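Local atomic coordinates of homoserine kinase (Listeria monocytogenes, PDB entry 3HUL), a protein that probably catalyses the ATP-dependent phosphorylation of L-homoserine to O-phospho-L-homoserine, a late step in threonine biosynthesis. Residues Leu25-Thr30 with Asp79-Arg84; Ile5-Thr10 with Val93-Glu98; Gly34-Ser39 with Thr70-Val75. All coordinates share one frame; numbering follows the deposited sequence.

Contact 1 (Leu25-Thr30 with Asp79-Arg84); sequences LTLYLT and DIPPAR
The guanidinium of Arg84 lies against Pro81, whose CB sits 3.3 Å above one face of the group, displaced toward its rim. At the edge, close to the guanidinium plane, NE and NH2 both donate to one atom, Pro82 O; the NE to Pro82 O bond is 2.8 Å long. NH1 has its partner in Pro162 O, so bonds on two sides fix the rotation of the group. The carboxylate of Asp79 turns its oxygens to strand 27-36. Its CG stands in the crowded position between backbone N and carbonyl carbon (chi1 69°), which places OD1 2.9 Å from Tyr28 N. That bond is almost straight (173°) and uses the syn lone pair of OD1. Asp79 N returns a bond of 3.1 Å to Tyr28 O, nearly along the C=O axis, so one aspartate satisfies both backbone polar atoms of Tyr28. The remaining oxygen, OD2, comes within 3.3 Å of Leu27 CD2. Residues 79-84 lead from strand 72-78 into the glycine-rich phosphate-binding loop of the GHMP kinases, where Pro81 to Arg84 are predicted to contact ATP. Ile80 ties this entry to the strand: CG1, anti to the carbonyl carbon, packs 3.9 Å from Leu27 CB, and CD1 continues to 4.1 Å from Leu29 CB. A sulfate ion, probably from the crystallisation liquor, lies about 5 Å from the Ile80 side chain. Tyr28 CB points away from residues 79-84; its ring makes a cation-pi contact with Arg6 and its OH a hydrogen bond to Glu282.

Contact 2 (Ile5-Thr10 with Val93-Glu98); sequences IRVPAT and VVAGIE
Val7 holds CG1 anti to its backbone N (chi1 -176°) and CG2 beside it, so that its two methyls fork toward helix 88-103 and reach different residues. Val94 has nearly the same torsion (chi1 171°), and its CG1, also anti to N, points at the strand. The two side chains cross obliquely, Val7 CG1 lying against Val94 CG1 at 3.7 Å and close to Val94 CB as well. The second branch, Val7 CG2, rests against the small residue that follows, 3.9 Å from Ala95 CB and equally close to Ala95 CA. With a lone methyl at Ala95 the backbones can come near, and the CA atoms of Val7 and Ala95 are 6.4 Å apart. Ile5, two residues back along the same face of the strand, places CG2 anti to its own N and lays it 3.8 Å from Glu98 CB, while CD1, at the end of an extended chain, lies 4.0 Å from Glu98 C. The first turn of helix 88-103 carries the last residues of the predicted ATP site, Ser88 to Ala91, and the helix packs on the beta-sheet of the N-terminal GHMP kinase domain, which has the fold of ribosomal protein S5 domain 2. Strand 5-10 and helix segment 93-98 run close to antiparallel, at 157°, with their axes 8.5 Å apart. Val94, Ala95 and Glu98 form one side of that helix, whereas Val93 and Ile97 turn to helix 110-121. The Glu98 side chain meets Ile5 through CB: the chain bends at chi2, and OE1 forms a salt bridge with Lys113, which gives this buried carboxylate a charged partner and would favour its ionised form. The side chain of Ala91 lies about 4 Å from that of Val7.

Contact 3 (Gly34-Ser39 with Thr70-Val75); sequences GAEADS and TPHHLV
Gly34 N donates to His73 O at 2.8 Å, and His73 N donates to Ala35 O at 3.2 Å, nearly along the C=O axis. The two polar backbone atoms of His73 are thus satisfied by consecutive residues of strand 27-36. Between them, Gly34 O accepts from a side chain: ND1 of His72 lies 2.7 Å from it, in a fairly straight bond (167°) that keeps the carbonyl in the ring plane but leaves the nitrogen above the carbonyl plane. ND1 therefore carries a proton. These bonds join the end of strand 27-36 to the start of its antiparallel neighbour 72-78 in the N-terminal GHMP kinase domain, with Glu36 and His72 as a non-hydrogen-bonded pair. There Glu36 CA stands over one face of the His72 ring in a CH-pi contact, 4.0 Å from its centroid. Glu36 and His72 extend side by side, carboxylate and ring 26° apart. Glu36 OE2, 3.6 Å from His72 NE2, forms no hydrogen bond with it, though the charge might favour protonation of the imidazole. Beyond the strand, Ala37 N bonds Pro71 O at 3.1 Å from well above the carbonyl plane. Ala37 CB covers one face of the His73 ring, and Pro71 CB packs 3.5 Å from Ser39 C.

In the fold
Contact 2 is wholly buried and apolar, with no hydrogen bond between its segments; contact 1 is partly buried and mixes bonds with packing; contact 3 lies at the surface, its centre about 28 Å from that of the chain, and relies mainly on hydrogen bonds. Contacts 1 and 3 use the two ends of strand 27-36, and their centres are 23 Å apart. Strand 3-12, which carries contact 2, pairs with that strand: Leu29 O and Val7 N, 2.8 Å apart, probably form a hydrogen bond. Residues 79-84 include the first part of the predicted ATP site, which ends in the first turn of the helix of contact 2, whereas contact 3 is remote.

Contact 1 (Leu25-Thr30 with Asp79-Arg84)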
# COMPACT_ATOMS: atom_id res chain seq x y z
N LEU A 25 -3.55 7.56 -19.73
CA LEU A 25 -4.80 8.32 -19.82
C LEU A 25 -5.76 7.74 -20.87
O LEU A 25 -5.33 7.03 -21.77
CB LEU A 25 -4.50 9.78 -20.16
CG LEU A 25 -3.63 10.56 -19.17
CD1 LEU A 25 -3.44 11.97 -19.71
CD2 LEU A 25 -4.32 10.57 -17.81
N THR A 26 -7.05 8.05 -20.74
CA THR A 26 -8.09 7.48 -21.62
C THR A 26 -8.17 8.20 -22.98
O THR A 26 -9.21 8.75 -23.34
CB THR A 26 -9.48 7.48 -20.91
OG1 THR A 26 -9.73 8.76 -20.37
CG2 THR A 26 -9.54 6.43 -19.75
N LEU A 27 -7.06 8.24 -23.72
CA LEU A 27 -7.07 8.59 -25.14
C LEU A 27 -6.23 7.51 -25.78
O LEU A 27 -5.32 6.99 -25.12
CB LEU A 27 -6.47 9.97 -25.41
CG LEU A 27 -7.24 11.21 -24.98
CD1 LEU A 27 -6.32 12.43 -25.17
CD2 LEU A 27 -8.59 11.40 -25.75
N TYR A 28 -6.54 7.15 -27.02
CA TYR A 28 -5.98 5.93 -27.62
C TYR A 28 -5.46 6.07 -29.03
O TYR A 28 -5.97 6.85 -29.82
CB TYR A 28 -6.98 4.76 -27.57
CG TYR A 28 -7.57 4.57 -26.20
CD1 TYR A 28 -6.84 3.94 -25.19
CD2 TYR A 28 -8.84 5.07 -25.90
CE1 TYR A 28 -7.37 3.78 -23.94
CE2 TYR A 28 -9.38 4.92 -24.65
CZ TYR A 28 -8.63 4.27 -23.67
OH TYR A 28 -9.16 4.12 -22.42
N LEU A 29 -4.40 5.32 -29.28
CA LEU A 29 -3.91 5.03 -30.59
C LEU A 29 -4.38 3.62 -30.81
O LEU A 29 -4.04 2.72 -30.03
CB LEU A 29 -2.38 5.16 -30.64
CG LEU A 29 -1.51 4.71 -31.84
CD1 LEU A 29 -2.28 4.46 -33.10
CD2 LEU A 29 -0.38 5.70 -32.10
N THR A 30 -5.21 3.45 -31.84
CA THR A 30 -5.75 2.15 -32.23
C THR A 30 -5.31 1.73 -33.65
O THR A 30 -5.60 2.42 -34.64
CB THR A 30 -7.30 2.12 -32.15
OG1 THR A 30 -7.73 2.56 -30.86
CG2 THR A 30 -7.81 0.70 -32.39
N ASP A 79 -6.91 9.46 -31.25
CA ASP A 79 -7.42 10.71 -30.69
C ASP A 79 -6.46 11.31 -29.65
O ASP A 79 -6.84 12.19 -28.88
CB ASP A 79 -8.88 10.58 -30.22
CG ASP A 79 -9.06 9.68 -28.99
OD1 ASP A 79 -8.24 8.76 -28.74
OD2 ASP A 79 -10.06 9.89 -28.27
N ILE A 80 -5.22 10.83 -29.65
CA ILE A 80 -4.11 11.48 -28.96
C ILE A 80 -3.49 12.49 -29.95
O ILE A 80 -2.80 12.08 -30.87
CB ILE A 80 -2.97 10.47 -28.54
CG1 ILE A 80 -3.51 9.22 -27.82
CG2 ILE A 80 -1.89 11.17 -27.68
CD1 ILE A 80 -2.47 8.09 -27.76
N PRO A 81 -3.72 13.79 -29.75
CA PRO A 81 -3.15 14.77 -30.67
C PRO A 81 -1.62 14.71 -30.67
O PRO A 81 -1.01 14.63 -29.59
CB PRO A 81 -3.63 16.11 -30.10
CG PRO A 81 -4.82 15.78 -29.28
CD PRO A 81 -4.49 14.45 -28.68
N PRO A 82 -1.02 14.74 -31.88
CA PRO A 82 0.42 14.68 -32.04
C PRO A 82 1.08 15.89 -31.44
O PRO A 82 0.50 17.00 -31.46
CB PRO A 82 0.62 14.69 -33.55
CG PRO A 82 -0.69 14.37 -34.14
CD PRO A 82 -1.71 14.87 -33.18
N ALA A 83 2.28 15.68 -30.91
CA ALA A 83 3.10 16.72 -30.30
C ALA A 83 2.31 17.64 -29.35
O ALA A 83 2.49 18.86 -29.36
CB ALA A 83 3.85 17.51 -31.39
N ARG A 84 1.46 17.06 -28.50
CA ARG A 84 0.69 17.88 -27.56
C ARG A 84 1.00 17.62 -26.07
O ARG A 84 0.35 18.18 -25.20
CB ARG A 84 -0.81 17.78 -27.86
CG ARG A 84 -1.50 19.17 -27.97
CD ARG A 84 -0.97 19.96 -29.21
NE ARG A 84 -0.99 19.17 -30.45
CZ ARG A 84 -2.08 19.04 -31.21
NH1 ARG A 84 -3.22 19.62 -30.84
NH2 ARG A 84 -2.05 18.30 -32.32

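Contact 2 (Ile5-Thr10 with Val93-Glu98)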
# COMPACT_ATOMS: atom_id res chain seq x y z
N ILE A 5 -4.55 -3.45 -32.13
CA ILE A 5 -3.56 -3.04 -31.15
C ILE A 5 -4.04 -1.70 -30.68
O ILE A 5 -4.30 -0.83 -31.48
CB ILE A 5 -2.15 -2.88 -31.78
CG1 ILE A 5 -1.65 -4.20 -32.35
CG2 ILE A 5 -1.15 -2.28 -30.76
CD1 ILE A 5 -0.38 -4.05 -33.10
N ARG A 6 -4.17 -1.55 -29.36
CA ARG A 6 -4.58 -0.29 -28.75
C ARG A 6 -3.55 0.13 -27.70
O ARG A 6 -3.10 -0.70 -26.92
CB ARG A 6 -5.94 -0.43 -28.10
CG ARG A 6 -6.56 0.91 -27.74
CD ARG A 6 -7.34 0.86 -26.44
NE ARG A 6 -8.55 0.06 -26.59
CZ ARG A 6 -9.63 0.44 -27.27
NH1 ARG A 6 -9.67 1.63 -27.86
NH2 ARG A 6 -10.67 -0.38 -27.36
N VAL A 7 -3.17 1.41 -27.71
CA VAL A 7 -2.14 1.94 -26.81
C VAL A 7 -2.63 3.27 -26.28
O VAL A 7 -3.07 4.11 -27.08
CB VAL A 7 -0.78 2.19 -27.53
CG1 VAL A 7 0.28 2.65 -26.53
CG2 VAL A 7 -0.32 0.92 -28.31
N PRO A 8 -2.55 3.48 -24.95
CA PRO A 8 -3.05 4.72 -24.37
C PRO A 8 -2.06 5.91 -24.37
O PRO A 8 -0.83 5.73 -24.42
CB PRO A 8 -3.38 4.32 -22.93
CG PRO A 8 -2.39 3.28 -22.59
CD PRO A 8 -2.09 2.54 -23.90
N ALA A 9 -2.64 7.12 -24.33
CA ALA A 9 -1.93 8.34 -24.07
C ALA A 9 -1.35 8.31 -22.66
O ALA A 9 -1.83 7.56 -21.80
CB ALA A 9 -2.89 9.50 -24.20
N THR A 10 -0.32 9.12 -22.43
CA THR A 10 0.37 9.19 -21.14
C THR A 10 0.83 10.61 -20.91
O THR A 10 1.17 11.33 -21.85
CB THR A 10 1.65 8.30 -21.11
OG1 THR A 10 2.43 8.59 -22.27
CG2 THR A 10 1.32 6.82 -21.10
N VAL A 93 5.50 4.45 -30.82
CA VAL A 93 6.64 3.57 -30.59
C VAL A 93 6.18 2.24 -29.94
O VAL A 93 6.49 1.15 -30.42
CB VAL A 93 7.72 4.24 -29.72
CG1 VAL A 93 8.74 3.19 -29.24
CG2 VAL A 93 8.42 5.42 -30.47
N VAL A 94 5.42 2.35 -28.86
CA VAL A 94 4.83 1.16 -28.22
C VAL A 94 3.97 0.34 -29.20
O VAL A 94 4.05 -0.87 -29.21
CB VAL A 94 4.04 1.56 -26.95
CG1 VAL A 94 3.22 0.36 -26.38
CG2 VAL A 94 4.99 2.17 -25.93
N ALA A 95 3.18 1.00 -30.02
CA ALA A 95 2.37 0.32 -31.03
C ALA A 95 3.21 -0.47 -32.05
O ALA A 95 2.85 -1.59 -32.44
CB ALA A 95 1.46 1.31 -31.73
N GLY A 96 4.35 0.10 -32.46
CA GLY A 96 5.28 -0.57 -33.36
C GLY A 96 5.92 -1.77 -32.72
O GLY A 96 6.12 -2.80 -33.37
N ILE A 97 6.24 -1.64 -31.44
CA ILE A 97 6.75 -2.78 -30.70
C ILE A 97 5.71 -3.92 -30.66
O ILE A 97 6.06 -5.09 -30.87
CB ILE A 97 7.16 -2.35 -29.30
CG1 ILE A 97 8.38 -1.43 -29.40
CG2 ILE A 97 7.47 -3.55 -28.42
CD1 ILE A 97 8.66 -0.63 -28.10
N GLU A 98 4.45 -3.57 -30.42
CA GLU A 98 3.39 -4.58 -30.33
C GLU A 98 3.16 -5.23 -31.70
O GLU A 98 2.94 -6.44 -31.79
CB GLU A 98 2.09 -3.96 -29.84
CG GLU A 98 2.16 -3.48 -28.40
CD GLU A 98 1.93 -4.60 -27.41
OE1 GLU A 98 2.50 -5.70 -27.55
OE2 GLU A 98 1.16 -4.38 -26.46

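Contact 3 (Gly34-Ser39 with Thr70-Val75)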
# COMPACT_ATOMS: atom_id res chain seq x y z
N GLY A 34 -4.42 -5.34 -41.24
CA GLY A 34 -5.01 -6.01 -42.41
C GLY A 34 -4.11 -7.01 -43.11
O GLY A 34 -3.15 -7.54 -42.53
N ALA A 35 -4.42 -7.26 -44.39
CA ALA A 35 -3.76 -8.32 -45.16
C ALA A 35 -2.28 -8.04 -45.43
O ALA A 35 -1.86 -6.89 -45.51
CB ALA A 35 -4.51 -8.54 -46.49
N GLU A 36 -1.51 -9.12 -45.56
CA GLU A 36 -0.12 -9.06 -46.01
C GLU A 36 -0.11 -8.39 -47.40
O GLU A 36 -1.12 -8.44 -48.11
CB GLU A 36 0.49 -10.47 -46.06
CG GLU A 36 -0.02 -11.40 -44.95
CD GLU A 36 1.03 -12.38 -44.45
OE1 GLU A 36 0.82 -13.61 -44.56
OE2 GLU A 36 2.07 -11.92 -43.93
N ALA A 37 0.99 -7.73 -47.75
CA ALA A 37 1.05 -6.94 -49.00
C ALA A 37 2.46 -6.68 -49.54
O ALA A 37 3.46 -7.13 -48.95
CB ALA A 37 0.26 -5.61 -48.85
N ASP A 38 2.52 -5.96 -50.67
CA ASP A 38 3.78 -5.65 -51.36
C ASP A 38 4.63 -4.66 -50.58
O ASP A 38 5.86 -4.67 -50.67
CB ASP A 38 3.51 -5.06 -52.76
CG ASP A 38 4.78 -4.94 -53.61
OD1 ASP A 38 5.76 -5.69 -53.37
OD2 ASP A 38 4.82 -4.09 -54.53
N SER A 39 3.94 -3.82 -49.81
CA SER A 39 4.56 -2.76 -49.01
C SER A 39 3.60 -2.33 -47.90
O SER A 39 2.42 -2.69 -47.91
CB SER A 39 4.93 -1.56 -49.89
OG SER A 39 3.76 -0.95 -50.41
N THR A 70 7.05 -9.41 -43.07
CA THR A 70 6.24 -9.21 -44.28
C THR A 70 5.39 -7.99 -44.02
O THR A 70 4.75 -7.91 -42.98
CB THR A 70 5.25 -10.40 -44.50
OG1 THR A 70 5.96 -11.63 -44.52
CG2 THR A 70 4.44 -10.24 -45.80
N PRO A 71 5.36 -7.03 -44.98
CA PRO A 71 4.51 -5.84 -44.93
C PRO A 71 3.03 -6.15 -44.79
O PRO A 71 2.59 -7.23 -45.13
CB PRO A 71 4.76 -5.18 -46.28
CG PRO A 71 6.14 -5.56 -46.61
CD PRO A 71 6.29 -6.96 -46.12
N HIS A 72 2.28 -5.16 -44.31
CA HIS A 72 0.83 -5.23 -44.19
C HIS A 72 0.22 -3.88 -44.51
O HIS A 72 0.93 -2.88 -44.49
CB HIS A 72 0.43 -5.59 -42.76
CG HIS A 72 0.58 -7.03 -42.43
ND1 HIS A 72 -0.50 -7.88 -42.30
CD2 HIS A 72 1.68 -7.78 -42.16
CE1 HIS A 72 -0.07 -9.09 -41.98
NE2 HIS A 72 1.25 -9.05 -41.88
N HIS A 73 -1.07 -3.87 -44.80
CA HIS A 73 -1.89 -2.66 -44.78
C HIS A 73 -2.50 -2.58 -43.38
O HIS A 73 -2.77 -3.62 -42.77
CB HIS A 73 -3.03 -2.74 -45.82
CG HIS A 73 -2.55 -2.73 -47.24
ND1 HIS A 73 -3.14 -3.49 -48.23
CD2 HIS A 73 -1.54 -2.05 -47.84
CE1 HIS A 73 -2.51 -3.28 -49.38
NE2 HIS A 73 -1.53 -2.41 -49.17
N LEU A 74 -2.71 -1.36 -42.89
CA LEU A 74 -3.19 -1.13 -41.51
C LEU A 74 -4.14 0.04 -41.52
O LEU A 74 -4.07 0.87 -42.42
CB LEU A 74 -2.04 -0.83 -40.54
CG LEU A 74 -0.83 -1.76 -40.56
CD1 LEU A 74 0.29 -1.16 -41.38
CD2 LEU A 74 -0.33 -2.06 -39.17
N VAL A 75 -5.03 0.09 -40.54
CA VAL A 75 -5.92 1.22 -40.33
C VAL A 75 -5.66 1.75 -38.92
O VAL A 75 -5.60 0.98 -37.96
CB VAL A 75 -7.42 0.81 -40.45
CG1 VAL A 75 -8.33 2.04 -40.47
CG2 VAL A 75 -7.65 -0.08 -41.70